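Local coordinates for arylalkylamine N-Acetyltransferase 2 (Aedes aegypti, PDB 4FD5), which probably transfers acyl groups from coenzyme A thioesters, such as acetyl-CoA, to the amines of arylalkylamines such as dopamine and serotonin, at residues L183-Y193 / E212-V220; K61-I69 / L151-R162. All blocks are in the same frame, centred on the assembly; numbering follows the deposited sequence.

Interaction 1: L183-Y193 / E212-V220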
loop_
_atom_site.group_PDB
_atom_site.type_symbol
_atom_site.label_atom_id
_atom_site.label_comp_id
_atom_site.label_asym_id
_atom_site.label_seq_id
_atom_site.Cartn_x
_atom_site.Cartn_y
_atom_site.Cartn_z
ATOM N N LEU A 183 -11.057 -5.051 -10.238
ATOM C CA LEU A 183 -10.684 -4.052 -11.246
ATOM C C LEU A 183 -9.628 -4.514 -12.269
ATOM O O LEU A 183 -9.022 -3.695 -12.967
ATOM C CB LEU A 183 -10.215 -2.776 -10.547
ATOM C CG LEU A 183 -11.300 -2.083 -9.741
ATOM C CD1 LEU A 183 -10.706 -1.000 -8.836
ATOM C CD2 LEU A 183 -12.340 -1.503 -10.686
ATOM N N GLY A 184 -9.413 -5.828 -12.356
ATOM C CA GLY A 184 -8.561 -6.386 -13.387
ATOM C C GLY A 184 -7.105 -6.612 -13.020
ATOM O O GLY A 184 -6.302 -6.962 -13.885
ATOM N N PHE A 185 -6.744 -6.410 -11.756
ATOM C CA PHE A 185 -5.385 -6.734 -11.335
ATOM C C PHE A 185 -5.202 -8.244 -11.288
ATOM O O PHE A 185 -6.129 -8.977 -10.920
ATOM C CB PHE A 185 -5.061 -6.108 -9.974
ATOM C CG PHE A 185 -4.776 -4.629 -10.029
ATOM C CD1 PHE A 185 -5.763 -3.730 -10.402
ATOM C CD2 PHE A 185 -3.520 -4.140 -9.698
ATOM C CE1 PHE A 185 -5.502 -2.353 -10.449
ATOM C CE2 PHE A 185 -3.250 -2.769 -9.743
ATOM C CZ PHE A 185 -4.246 -1.877 -10.105
ATOM N N ILE A 186 -4.003 -8.680 -11.670
ATOM C CA ILE A 186 -3.634 -10.089 -11.767
ATOM C C ILE A 186 -2.518 -10.371 -10.773
ATOM O O ILE A 186 -1.587 -9.573 -10.635
ATOM C CB ILE A 186 -3.087 -10.392 -13.184
ATOM C CG1 ILE A 186 -4.144 -10.069 -14.241
ATOM C CG2 ILE A 186 -2.595 -11.835 -13.293
ATOM C CD1 ILE A 186 -5.475 -10.682 -13.949
ATOM N N THR A 187 -2.589 -11.524 -10.114
ATOM C CA THR A 187 -1.546 -11.915 -9.166
ATOM C C THR A 187 -0.301 -12.422 -9.897
ATOM O O THR A 187 -0.383 -13.343 -10.720
ATOM C CB THR A 187 -2.072 -12.987 -8.176
ATOM O OG1 THR A 187 -3.174 -12.441 -7.444
ATOM C CG2 THR A 187 -0.993 -13.426 -7.208
ATOM N N LYS A 188 0.838 -11.798 -9.607
ATOM C CA LYS A 188 2.111 -12.172 -10.201
ATOM C C LYS A 188 2.939 -12.989 -9.221
ATOM O O LYS A 188 3.741 -13.830 -9.638
ATOM C CB LYS A 188 2.893 -10.934 -10.643
ATOM C CG LYS A 188 2.141 -10.064 -11.635
ATOM C CD LYS A 188 1.603 -10.907 -12.788
ATOM C CE LYS A 188 2.305 -10.582 -14.098
ATOM N NZ LYS A 188 1.871 -11.508 -15.189
ATOM N N CYS A 189 2.750 -12.747 -7.926
ATOM C CA CYS A 189 3.549 -13.457 -6.915
ATOM C C CYS A 189 2.677 -13.601 -5.679
ATOM O O CYS A 189 1.914 -12.703 -5.383
ATOM C CB CYS A 189 4.824 -12.643 -6.591
ATOM S SG CYS A 189 6.055 -13.501 -5.599
ATOM N N GLU A 190 2.758 -14.713 -4.957
ATOM C CA GLU A 190 1.964 -14.826 -3.733
ATOM C C GLU A 190 2.629 -15.722 -2.706
ATOM O O GLU A 190 3.387 -16.620 -3.054
ATOM C CB GLU A 190 0.546 -15.304 -4.025
ATOM C CG GLU A 190 0.429 -16.721 -4.532
ATOM C CD GLU A 190 -1.004 -17.081 -4.882
ATOM O OE1 GLU A 190 -1.877 -16.184 -4.829
ATOM O OE2 GLU A 190 -1.260 -18.251 -5.217
ATOM N N ILE A 191 2.334 -15.464 -1.433
ATOM C CA ILE A 191 2.846 -16.317 -0.359
ATOM C C ILE A 191 1.852 -16.402 0.801
ATOM O O ILE A 191 1.229 -15.402 1.182
ATOM C CB ILE A 191 4.237 -15.850 0.128
ATOM C CG1 ILE A 191 4.823 -16.851 1.140
ATOM C CG2 ILE A 191 4.166 -14.448 0.724
ATOM C CD1 ILE A 191 6.242 -16.508 1.560
ATOM N N ASN A 192 1.674 -17.611 1.333
ATOM C CA ASN A 192 0.793 -17.830 2.473
ATOM C C ASN A 192 1.538 -17.506 3.747
ATOM O O ASN A 192 2.660 -17.974 3.937
ATOM C CB ASN A 192 0.352 -19.296 2.548
ATOM C CG ASN A 192 -0.559 -19.699 1.408
ATOM O OD1 ASN A 192 -1.525 -19.006 1.098
ATOM N ND2 ASN A 192 -0.259 -20.833 0.784
ATOM N N TYR A 193 0.920 -16.709 4.610
ATOM C CA TYR A 193 1.538 -16.317 5.873
ATOM C C TYR A 193 1.839 -17.544 6.735
ATOM O O TYR A 193 2.808 -17.564 7.482
ATOM C CB TYR A 193 0.648 -15.328 6.620
ATOM C CG TYR A 193 0.466 -14.026 5.876
ATOM C CD1 TYR A 193 1.564 -13.351 5.370
ATOM C CD2 TYR A 193 -0.792 -13.495 5.666
ATOM C CE1 TYR A 193 1.409 -12.162 4.682
ATOM C CE2 TYR A 193 -0.955 -12.312 4.985
ATOM C CZ TYR A 193 0.158 -11.659 4.497
ATOM O OH TYR A 193 0.013 -10.475 3.804
ATOM N N GLU A 212 -4.821 -14.062 4.503
ATOM C CA GLU A 212 -4.227 -15.367 4.269
ATOM C C GLU A 212 -2.895 -15.293 3.529
ATOM O O GLU A 212 -1.960 -16.041 3.829
ATOM C CB GLU A 212 -5.209 -16.221 3.476
ATOM C CG GLU A 212 -5.087 -17.699 3.723
ATOM C CD GLU A 212 -6.328 -18.444 3.273
ATOM O OE1 GLU A 212 -7.002 -19.047 4.134
ATOM O OE2 GLU A 212 -6.626 -18.416 2.060
ATOM N N LYS A 213 -2.810 -14.384 2.563
ATOM C CA LYS A 213 -1.669 -14.311 1.653
ATOM C C LYS A 213 -1.215 -12.890 1.409
ATOM O O LYS A 213 -2.004 -11.955 1.499
ATOM C CB LYS A 213 -2.045 -14.888 0.282
ATOM C CG LYS A 213 -2.375 -16.357 0.254
ATOM C CD LYS A 213 -2.985 -16.754 -1.087
ATOM C CE LYS A 213 -3.303 -18.245 -1.139
ATOM N NZ LYS A 213 -3.725 -18.657 -2.498
ATOM N N LEU A 214 0.065 -12.746 1.094
ATOM C CA LEU A 214 0.578 -11.522 0.487
ATOM C C LEU A 214 0.561 -11.766 -1.017
ATOM O O LEU A 214 1.111 -12.767 -1.482
ATOM C CB LEU A 214 2.010 -11.259 0.932
ATOM C CG LEU A 214 2.833 -10.293 0.074
ATOM C CD1 LEU A 214 2.220 -8.903 0.054
ATOM C CD2 LEU A 214 4.246 -10.226 0.607
ATOM N N LYS A 215 -0.079 -10.880 -1.780
ATOM C CA LYS A 215 -0.103 -11.037 -3.234
ATOM C C LYS A 215 0.476 -9.792 -3.874
ATOM O O LYS A 215 0.022 -8.690 -3.583
ATOM C CB LYS A 215 -1.528 -11.245 -3.747
ATOM C CG LYS A 215 -2.240 -12.467 -3.186
ATOM C CD LYS A 215 -3.598 -12.674 -3.864
ATOM C CE LYS A 215 -4.298 -13.909 -3.305
ATOM N NZ LYS A 215 -5.547 -14.203 -4.054
ATOM N N ILE A 216 1.492 -9.964 -4.716
ATOM C CA ILE A 216 1.945 -8.881 -5.583
ATOM C C ILE A 216 1.157 -8.960 -6.888
ATOM O O ILE A 216 1.209 -9.988 -7.607
ATOM C CB ILE A 216 3.450 -8.920 -5.856
ATOM C CG1 ILE A 216 4.222 -8.758 -4.546
ATOM C CG2 ILE A 216 3.837 -7.835 -6.861
ATOM C CD1 ILE A 216 5.727 -8.829 -4.728
ATOM N N MET A 217 0.428 -7.879 -7.161
ATOM C CA MET A 217 -0.594 -7.865 -8.195
ATOM C C MET A 217 -0.349 -6.703 -9.131
ATOM O O MET A 217 0.168 -5.664 -8.719
ATOM C CB MET A 217 -1.987 -7.734 -7.563
ATOM C CG MET A 217 -2.271 -8.797 -6.502
ATOM S SD MET A 217 -3.880 -8.658 -5.704
ATOM C CE MET A 217 -4.933 -9.373 -6.978
ATOM N N CYS A 218 -0.711 -6.870 -10.395
ATOM C CA CYS A 218 -0.494 -5.782 -11.343
ATOM C C CYS A 218 -1.540 -5.704 -12.453
ATOM O O CYS A 218 -2.302 -6.640 -12.686
ATOM C CB CYS A 218 0.911 -5.867 -11.936
ATOM S SG CYS A 218 1.107 -7.248 -13.067
ATOM N N LYS A 219 -1.579 -4.565 -13.122
ATOM C CA LYS A 219 -2.536 -4.356 -14.197
ATOM C C LYS A 219 -1.877 -3.534 -15.291
ATOM O O LYS A 219 -1.274 -2.498 -15.011
ATOM C CB LYS A 219 -3.774 -3.621 -13.675
ATOM C CG LYS A 219 -4.874 -3.462 -14.707
ATOM C CD LYS A 219 -6.050 -2.667 -14.186
ATOM C CE LYS A 219 -7.135 -2.625 -15.269
ATOM N NZ LYS A 219 -8.302 -1.799 -14.896
ATOM N N VAL A 220 -1.983 -4.000 -16.532
ATOM C CA VAL A 220 -1.595 -3.177 -17.668
ATOM C C VAL A 220 -2.774 -2.272 -18.009
ATOM O O VAL A 220 -3.887 -2.759 -18.255
ATOM C CB VAL A 220 -1.218 -4.018 -18.898
ATOM C CG1 VAL A 220 -0.929 -3.080 -20.088
ATOM C CG2 VAL A 220 -0.013 -4.874 -18.588
HETATM O O HOH W 1 -4.725 -14.560 -6.763
#

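Interaction 2: K61-I69 / L151-R162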
loop_
_atom_site.group_PDB
_atom_site.type_symbol
_atom_site.label_atom_id
_atom_site.label_comp_id
_atom_site.label_asym_id
_atom_site.label_seq_id
_atom_site.Cartn_x
_atom_site.Cartn_y
_atom_site.Cartn_z
ATOM N N LYS A 61 4.372 12.930 -1.357
ATOM C CA LYS A 61 5.058 13.932 -2.178
ATOM C C LYS A 61 5.236 13.574 -3.657
ATOM O O LYS A 61 5.610 14.435 -4.470
ATOM C CB LYS A 61 6.387 14.308 -1.538
ATOM C CG LYS A 61 6.182 15.095 -0.266
ATOM C CD LYS A 61 7.454 15.198 0.557
ATOM C CE LYS A 61 7.189 16.001 1.816
ATOM N NZ LYS A 61 8.384 16.122 2.691
ATOM N N ASP A 62 4.950 12.326 -4.027
ATOM C CA ASP A 62 4.918 11.952 -5.448
ATOM C C ASP A 62 3.726 12.568 -6.194
ATOM O O ASP A 62 3.646 12.483 -7.425
ATOM C CB ASP A 62 4.905 10.428 -5.639
ATOM C CG ASP A 62 6.269 9.787 -5.438
ATOM O OD1 ASP A 62 7.302 10.510 -5.404
ATOM O OD2 ASP A 62 6.314 8.544 -5.319
ATOM N N ASN A 63 2.801 13.163 -5.439
ATOM C CA ASN A 63 1.697 13.931 -5.994
ATOM C C ASN A 63 0.774 13.093 -6.878
ATOM O O ASN A 63 0.217 13.590 -7.858
ATOM C CB ASN A 63 2.230 15.101 -6.825
ATOM C CG ASN A 63 1.220 16.225 -6.953
ATOM O OD1 ASN A 63 0.391 16.435 -6.062
ATOM N ND2 ASN A 63 1.288 16.961 -8.062
ATOM N N VAL A 64 0.615 11.820 -6.537
ATOM C CA VAL A 64 -0.299 10.950 -7.290
ATOM C C VAL A 64 -1.272 10.207 -6.382
ATOM O O VAL A 64 -1.917 9.248 -6.823
ATOM C CB VAL A 64 0.423 9.942 -8.228
ATOM C CG1 VAL A 64 1.097 10.676 -9.396
ATOM C CG2 VAL A 64 1.435 9.099 -7.463
ATOM N N SER A 65 -1.383 10.643 -5.125
ATOM C CA SER A 65 -2.324 10.014 -4.199
ATOM C C SER A 65 -3.710 10.647 -4.313
ATOM O O SER A 65 -3.831 11.823 -4.647
ATOM C CB SER A 65 -1.822 10.135 -2.760
ATOM O OG SER A 65 -0.558 9.504 -2.630
ATOM N N ILE A 66 -4.750 9.869 -4.002
ATOM C CA ILE A 66 -6.132 10.351 -4.112
ATOM C C ILE A 66 -6.811 10.293 -2.746
ATOM O O ILE A 66 -6.607 9.346 -1.998
ATOM C CB ILE A 66 -6.942 9.446 -5.053
ATOM C CG1 ILE A 66 -6.242 9.276 -6.403
ATOM C CG2 ILE A 66 -8.370 9.972 -5.213
ATOM C CD1 ILE A 66 -6.190 10.505 -7.213
ATOM N N MET A 67 -7.577 11.321 -2.396
ATOM C CA MET A 67 -8.446 11.275 -1.233
ATOM C C MET A 67 -9.908 11.374 -1.646
ATOM O O MET A 67 -10.269 12.035 -2.646
ATOM C CB MET A 67 -8.123 12.404 -0.238
ATOM C CG MET A 67 -8.168 13.776 -0.853
ATOM S SD MET A 67 -7.679 15.015 0.368
ATOM C CE MET A 67 -7.955 16.513 -0.599
ATOM N N ALA A 68 -10.731 10.670 -0.878
ATOM C CA ALA A 68 -12.160 10.865 -0.871
ATOM C C ALA A 68 -12.458 11.732 0.338
ATOM O O ALA A 68 -12.148 11.374 1.493
ATOM C CB ALA A 68 -12.889 9.526 -0.750
ATOM N N ILE A 69 -13.056 12.880 0.049
ATOM C CA ILE A 69 -13.295 13.893 1.062
ATOM C C ILE A 69 -14.783 14.287 1.076
ATOM O O ILE A 69 -15.404 14.458 0.029
ATOM C CB ILE A 69 -12.317 15.088 0.838
ATOM C CG1 ILE A 69 -12.379 16.070 1.997
ATOM C CG2 ILE A 69 -12.586 15.768 -0.464
ATOM C CD1 ILE A 69 -11.194 17.029 2.011
ATOM N N LEU A 151 -11.730 4.701 -5.245
ATOM C CA LEU A 151 -10.391 5.247 -5.049
ATOM C C LEU A 151 -9.386 4.617 -5.993
ATOM O O LEU A 151 -8.523 5.312 -6.541
ATOM C CB LEU A 151 -9.953 5.092 -3.589
ATOM C CG LEU A 151 -10.559 6.078 -2.609
ATOM C CD1 LEU A 151 -10.363 5.593 -1.180
ATOM C CD2 LEU A 151 -9.928 7.462 -2.827
ATOM N N ILE A 152 -9.501 3.307 -6.203
ATOM C CA ILE A 152 -8.601 2.661 -7.152
ATOM C C ILE A 152 -8.937 3.071 -8.599
ATOM O O ILE A 152 -8.047 3.292 -9.409
ATOM C CB ILE A 152 -8.624 1.127 -6.988
ATOM C CG1 ILE A 152 -8.155 0.747 -5.575
ATOM C CG2 ILE A 152 -7.718 0.488 -8.009
ATOM C CD1 ILE A 152 -6.835 1.405 -5.177
ATOM N N GLU A 153 -10.226 3.186 -8.910
ATOM C CA GLU A 153 -10.646 3.656 -10.234
ATOM C C GLU A 153 -10.087 5.049 -10.548
ATOM O O GLU A 153 -9.573 5.294 -11.650
ATOM C CB GLU A 153 -12.169 3.643 -10.332
ATOM C CG GLU A 153 -12.753 2.239 -10.424
ATOM C CD GLU A 153 -14.264 2.204 -10.282
ATOM O OE1 GLU A 153 -14.850 3.224 -9.880
ATOM O OE2 GLU A 153 -14.861 1.143 -10.569
ATOM N N LYS A 154 -10.174 5.953 -9.572
ATOM C CA LYS A 154 -9.645 7.312 -9.712
ATOM C C LYS A 154 -8.120 7.297 -9.819
ATOM O O LYS A 154 -7.526 8.103 -10.564
ATOM C CB LYS A 154 -10.100 8.198 -8.545
ATOM C CG LYS A 154 -11.615 8.469 -8.517
ATOM C CD LYS A 154 -12.023 9.459 -9.616
ATOM C CE LYS A 154 -13.494 9.879 -9.494
ATOM N NZ LYS A 154 -13.810 11.035 -10.391
ATOM N N SER A 155 -7.499 6.369 -9.090
ATOM C CA SER A 155 -6.052 6.189 -9.161
ATOM C C SER A 155 -5.638 5.763 -10.563
ATOM O O SER A 155 -4.659 6.265 -11.088
ATOM C CB SER A 155 -5.573 5.159 -8.126
ATOM O OG SER A 155 -5.737 5.673 -6.810
ATOM N N GLU A 156 -6.379 4.842 -11.170
ATOM C CA GLU A 156 -6.068 4.429 -12.533
ATOM C C GLU A 156 -6.265 5.570 -13.519
ATOM O O GLU A 156 -5.446 5.748 -14.424
ATOM C CB GLU A 156 -6.890 3.220 -12.957
ATOM C CG GLU A 156 -6.564 2.787 -14.379
ATOM C CD GLU A 156 -7.261 1.509 -14.793
ATOM O OE1 GLU A 156 -7.568 0.681 -13.910
ATOM O OE2 GLU A 156 -7.503 1.344 -16.017
ATOM N N GLU A 157 -7.342 6.336 -13.336
ATOM C CA GLU A 157 -7.575 7.518 -14.184
ATOM C C GLU A 157 -6.387 8.485 -14.136
ATOM O O GLU A 157 -5.905 8.948 -15.181
ATOM C CB GLU A 157 -8.870 8.227 -13.786
ATOM C CG GLU A 157 -10.130 7.418 -14.074
ATOM C CD GLU A 157 -11.400 8.104 -13.575
ATOM O OE1 GLU A 157 -11.310 9.230 -13.047
ATOM O OE2 GLU A 157 -12.491 7.512 -13.699
ATOM N N LEU A 158 -5.897 8.765 -12.929
ATOM C CA LEU A 158 -4.743 9.653 -12.777
ATOM C C LEU A 158 -3.481 9.035 -13.383
ATOM O O LEU A 158 -2.722 9.711 -14.060
ATOM C CB LEU A 158 -4.511 9.999 -11.305
ATOM C CG LEU A 158 -3.345 10.954 -11.056
ATOM C CD1 LEU A 158 -3.529 12.258 -11.825
ATOM C CD2 LEU A 158 -3.179 11.212 -9.551
ATOM N N ALA A 159 -3.253 7.751 -13.123
ATOM C CA ALA A 159 -2.098 7.056 -13.679
ATOM C C ALA A 159 -2.076 7.193 -15.202
ATOM O O ALA A 159 -1.041 7.503 -15.779
ATOM C CB ALA A 159 -2.115 5.577 -13.281
ATOM N N LEU A 160 -3.222 6.962 -15.836
ATOM C CA LEU A 160 -3.332 7.042 -17.292
ATOM C C LEU A 160 -3.053 8.468 -17.767
ATOM O O LEU A 160 -2.331 8.689 -18.747
ATOM C CB LEU A 160 -4.714 6.594 -17.756
ATOM C CG LEU A 160 -4.980 5.117 -17.938
ATOM C CD1 LEU A 160 -6.458 4.857 -18.263
ATOM C CD2 LEU A 160 -4.074 4.533 -19.020
ATOM N N ASP A 161 -3.636 9.435 -17.073
ATOM C CA ASP A 161 -3.409 10.836 -17.409
ATOM C C ASP A 161 -1.929 11.237 -17.334
ATOM O O ASP A 161 -1.467 12.062 -18.137
ATOM C CB ASP A 161 -4.261 11.730 -16.517
ATOM C CG ASP A 161 -4.419 13.123 -17.083
ATOM O OD1 ASP A 161 -5.051 13.258 -18.156
ATOM O OD2 ASP A 161 -3.910 14.066 -16.451
ATOM N N ARG A 162 -1.194 10.642 -16.389
ATOM C CA ARG A 162 0.231 10.919 -16.169
ATOM C C ARG A 162 1.165 10.073 -17.048
ATOM O O ARG A 162 2.387 10.139 -16.907
ATOM C CB ARG A 162 0.605 10.681 -14.701
ATOM C CG ARG A 162 -0.014 11.637 -13.703
ATOM C CD ARG A 162 0.643 13.020 -13.713
ATOM N NE ARG A 162 -0.026 13.879 -12.735
ATOM C CZ ARG A 162 0.335 13.980 -11.460
ATOM N NH1 ARG A 162 1.388 13.309 -11.011
ATOM N NH2 ARG A 162 -0.341 14.765 -10.638
#

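Interaction 1: L183-Y193 / E212-V220
K219 runs across the face of the F185 ring and ends on the backbone of L183, and its methylenes meet first the ring and then the backbone of G184 and L183. CB sits almost exactly above the ring centre, 3.7 Å from the centroid and 5° off the normal, a CH-pi contact. CG passes the carbonyl of G184. CD lies 3.8 Å from F185 CE1 and already nears L183 O, which CE approaches more closely. NZ finally donates to L183 O at 2.8 Å, nearly in line with the C=O bond, and also forms a salt bridge with E156. The fully extended chain, with CG anti to the backbone N (chi1 -175°), makes this span possible. G184, at positive phi, is the C' residue of the Schellman motif that closes helix 174-182, so the lysine grips the chain where it leaves that helix.

Beyond F185 the two strands pair antiparallel on both sides of a classic beta bulge, which shifts the register by one: I216 O accepts from both K188 N (2.7 Å) and C189 N (3.2 Å). Around it, K188 CG rests on C218 SG. T187 OG1 and K215 NZ share a water, while E190 OE2 makes only a long salt bridge, 3.7 Å, to K213 NZ. At the far end one face of the Y193 ring lies over K213 CA, offset toward the rim; Y193 OH is 3.6 Å from L214 CB and hydrogen-bonded to T172 O.

Strand 213-220 lies between strand 166-171 and strand 186-192, which forms one edge of the sheet. Helix 103-116 covers the face bearing C189, I191, L214 and I216, whereas helix 174-182 packs against F185, K215 and M217.

Interaction 2: K61-I69 / L151-R162
R162, just past the C-terminal end of helix 147-161, reaches to the carbonyl of N63, a residue with positive phi. NH2 donates to N63 O at 3.1 Å, with the oxygen 23° out of the guanidinium plane; NH1 adds a weak second bond to the same atom, and also rests against V64 CG1. The neighbouring carbonyl, V64 O, touches L158 CD2 and takes its hydrogen bond from N81 ND2.

S155 shows how a buried helical hydroxyl is satisfied. Its OG donates to L151 O at 2.8 Å, while S155 N reaches that oxygen from the opposite face of the carbonyl plane; OG is also bonded to N81 ND2. Against this serine lies I66, whose CG1 is 3.7 Å from S155 OG. I66 CG2 meets L151 CD2 at 3.8 Å, and I66 CD1 meets L158 CD2 at 3.9 Å. L151 CD2 extends the apolar seam to A68.

The axes of strand 66-69 and helix 151-161 approach to 8.7 Å at 137°. Helix 147-161 is the connection of the beta-alpha-beta crossover between parallel strands 129-138 and 166-171, here packed across the N-terminal strands in the manner of the GNAT fold.

Overall arrangement
Interactions 1 and 2 lie on the two arms of one mixed sheet, their centres about 20 Å apart, and follow one another along the chain, interaction 2 first. They nevertheless touch directly. K219 NZ of interaction 1 forms a salt bridge of 2.8 Å with E156 OE1 on the helix of interaction 2, and L183 CD1 packs 3.4 Å from I152 CG2. The helix therefore meets the N-terminal strands with one side and the C-terminal part with another. Between the arms run strands 129-138 and 166-171; in GNAT enzymes the splay between these central strands receives acyl-CoA, and the turn before helix 147-161 typically binds its pyrophosphate, so the acyl-CoA site probably lies between the two arms.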